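Local structure of glutathione transferase lambda1 (Populus trichocarpa, 4PQH) at residues A174-I179 with A202-E207. The protein probably catalyses the transfer of glutathione to electrophilic substrates, and binds glutathione covalently as a monomeric lambda-class enzyme with thiol-transferase character. Residues are numbered along the deposited sequence; the frame is centred on the assembly and turned at random. Where two conformers were deposited one is given.
Sequences AYAPFI and AAWIEE
W204 and I179 meet tip to tip across two helices of the all-helical C-terminal domain of the GST fold, whose segments cross at -100° with axes 11.7 Å apart. The long, flat indole spans most of this spacing and I179 meets it from the other helix: W204 CG lies anti to the backbone N (chi1 -177°), sending the six-membered ring toward 174-179. The contact is apolar. I179 CD1 comes obliquely upon the ring, 3.6 Å from W204 CZ3. At the ring's edge, near its plane, W204 CH2 lies 3.8 Å from A176 CA; the small methyl of A176 lets the indole come this close to the helix backbone. I179 CG2 and I205 CD1, 4.2 Å apart, add a lighter methyl-to-methyl contact beside the indole.

The one polar tie comes from D172, earlier on helix 170-190, whose OD1 accepts from W204 NE1, while F164 meets the W204 ring. An alanine in place of the tryptophan would probably open a gap against I179 and A176 and lose the D172 link between the helices. The chemistry implies that helices 170-190 and 199-208 are joined here by apolar contact plus this single hydrogen bond, which probably helps to fix the rotation of the indole.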
loop_
_atom_site.group_PDB
_atom_site.type_symbol
_atom_site.label_atom_id
_atom_site.label_comp_id
_atom_site.label_asym_id
_atom_site.label_seq_id
_atom_site.Cartn_x
_atom_site.Cartn_y
_atom_site.Cartn_z
ATOM N N ALA A 174 3.154 3.693 -0.814
ATOM C CA ALA A 174 3.682 2.421 -1.294
ATOM C C ALA A 174 4.420 1.670 -0.182
ATOM O O ALA A 174 4.304 0.448 -0.055
ATOM C CB ALA A 174 4.595 2.655 -2.477
ATOM N N TYR A 175 5.183 2.395 0.624
ATOM C CA TYR A 175 5.987 1.781 1.678
ATOM C C TYR A 175 5.254 1.529 2.991
ATOM O O TYR A 175 5.622 0.620 3.729
ATOM C CB TYR A 175 7.256 2.600 1.933
ATOM C CG TYR A 175 8.334 2.354 0.909
ATOM C CD1 TYR A 175 9.248 1.335 1.095
ATOM C CD2 TYR A 175 8.417 3.109 -0.263
ATOM C CE1 TYR A 175 10.223 1.081 0.171
ATOM C CE2 TYR A 175 9.396 2.861 -1.201
ATOM C CZ TYR A 175 10.301 1.841 -0.977
ATOM O OH TYR A 175 11.291 1.560 -1.890
ATOM N N ALA A 176 4.235 2.335 3.295
ATOM C CA ALA A 176 3.560 2.243 4.590
ATOM C C ALA A 176 3.096 0.834 5.010
ATOM O O ALA A 176 3.362 0.428 6.131
ATOM C CB ALA A 176 2.424 3.276 4.720
ATOM N N PRO A 177 2.433 0.072 4.115
ATOM C CA PRO A 177 1.991 -1.264 4.562
ATOM C C PRO A 177 3.134 -2.220 4.877
ATOM O O PRO A 177 3.000 -3.095 5.732
ATOM C CB PRO A 177 1.213 -1.787 3.349
ATOM C CG PRO A 177 0.714 -0.525 2.671
ATOM C CD PRO A 177 1.915 0.375 2.770
ATOM N N PHE A 178 4.259 -2.044 4.204
ATOM C CA PHE A 178 5.396 -2.913 4.422
ATOM C C PHE A 178 6.196 -2.541 5.659
ATOM O O PHE A 178 6.552 -3.417 6.451
ATOM C CB PHE A 178 6.209 -3.009 3.142
ATOM C CG PHE A 178 5.450 -3.698 2.052
ATOM C CD1 PHE A 178 5.424 -5.085 1.991
ATOM C CD2 PHE A 178 4.684 -2.975 1.155
ATOM C CE1 PHE A 178 4.687 -5.727 1.035
ATOM C CE2 PHE A 178 3.939 -3.622 0.193
ATOM C CZ PHE A 178 3.952 -5.009 0.127
ATOM N N ILE A 179 6.418 -1.249 5.884
ATOM C CA ILE A 179 7.065 -0.825 7.119
ATOM C C ILE A 179 6.176 -1.161 8.332
ATOM O O ILE A 179 6.670 -1.585 9.379
ATOM C CB ILE A 179 7.466 0.662 7.050
ATOM C CG1 ILE A 179 8.546 0.830 5.972
ATOM C CG2 ILE A 179 7.950 1.148 8.410
ATOM C CD1 ILE A 179 8.998 2.265 5.748
ATOM N N ALA A 202 12.409 7.311 11.905
ATOM C CA ALA A 202 11.574 7.413 13.098
ATOM C C ALA A 202 10.541 8.534 12.925
ATOM O O ALA A 202 9.358 8.361 13.243
ATOM C CB ALA A 202 12.432 7.644 14.341
ATOM N N ALA A 203 10.982 9.672 12.388
ATOM C CA ALA A 203 10.086 10.795 12.136
ATOM C C ALA A 203 9.025 10.457 11.077
ATOM O O ALA A 203 7.857 10.823 11.213
ATOM C CB ALA A 203 10.885 12.028 11.713
ATOM N N TRP A 204 9.440 9.750 10.027
ATOM C CA TRP A 204 8.530 9.334 8.964
ATOM C C TRP A 204 7.414 8.463 9.540
ATOM O O TRP A 204 6.240 8.647 9.226
ATOM C CB TRP A 204 9.302 8.572 7.884
ATOM C CG TRP A 204 8.468 8.154 6.708
ATOM C CD1 TRP A 204 8.283 8.845 5.548
ATOM C CD2 TRP A 204 7.730 6.932 6.570
ATOM N NE1 TRP A 204 7.460 8.143 4.700
ATOM C CE2 TRP A 204 7.116 6.959 5.299
ATOM C CE3 TRP A 204 7.526 5.822 7.399
ATOM C CZ2 TRP A 204 6.303 5.919 4.843
ATOM C CZ3 TRP A 204 6.727 4.790 6.939
ATOM C CH2 TRP A 204 6.128 4.844 5.675
ATOM N N ILE A 205 7.779 7.515 10.399
ATOM C CA ILE A 205 6.788 6.651 11.011
ATOM C C ILE A 205 5.818 7.471 11.865
ATOM O O ILE A 205 4.595 7.279 11.796
ATOM C CB ILE A 205 7.464 5.523 11.815
ATOM C CG1 ILE A 205 8.223 4.579 10.874
ATOM C CG2 ILE A 205 6.425 4.747 12.626
ATOM C CD1 ILE A 205 9.141 3.639 11.613
ATOM N N GLU A 206 6.359 8.406 12.646
ATOM C CA GLU A 206 5.504 9.263 13.461
ATOM C C GLU A 206 4.547 10.096 12.607
ATOM O O GLU A 206 3.371 10.240 12.951
ATOM C CB GLU A 206 6.322 10.170 14.388
ATOM C CG GLU A 206 5.452 11.046 15.274
ATOM C CD GLU A 206 6.237 11.791 16.330
ATOM O OE1 GLU A 206 7.444 12.030 16.123
ATOM O OE2 GLU A 206 5.639 12.138 17.370
ATOM N N GLU A 207 5.040 10.622 11.490
ATOM C CA GLU A 207 4.204 11.446 10.635
ATOM C C GLU A 207 3.148 10.631 9.885
ATOM O O GLU A 207 2.012 11.079 9.721
ATOM C CB GLU A 207 5.080 12.258 9.690
ATOM C CG GLU A 207 5.941 13.305 10.432
ATOM C CD GLU A 207 5.116 14.226 11.328
ATOM O OE1 GLU A 207 4.107 14.792 10.842
ATOM O OE2 GLU A 207 5.466 14.365 12.524
#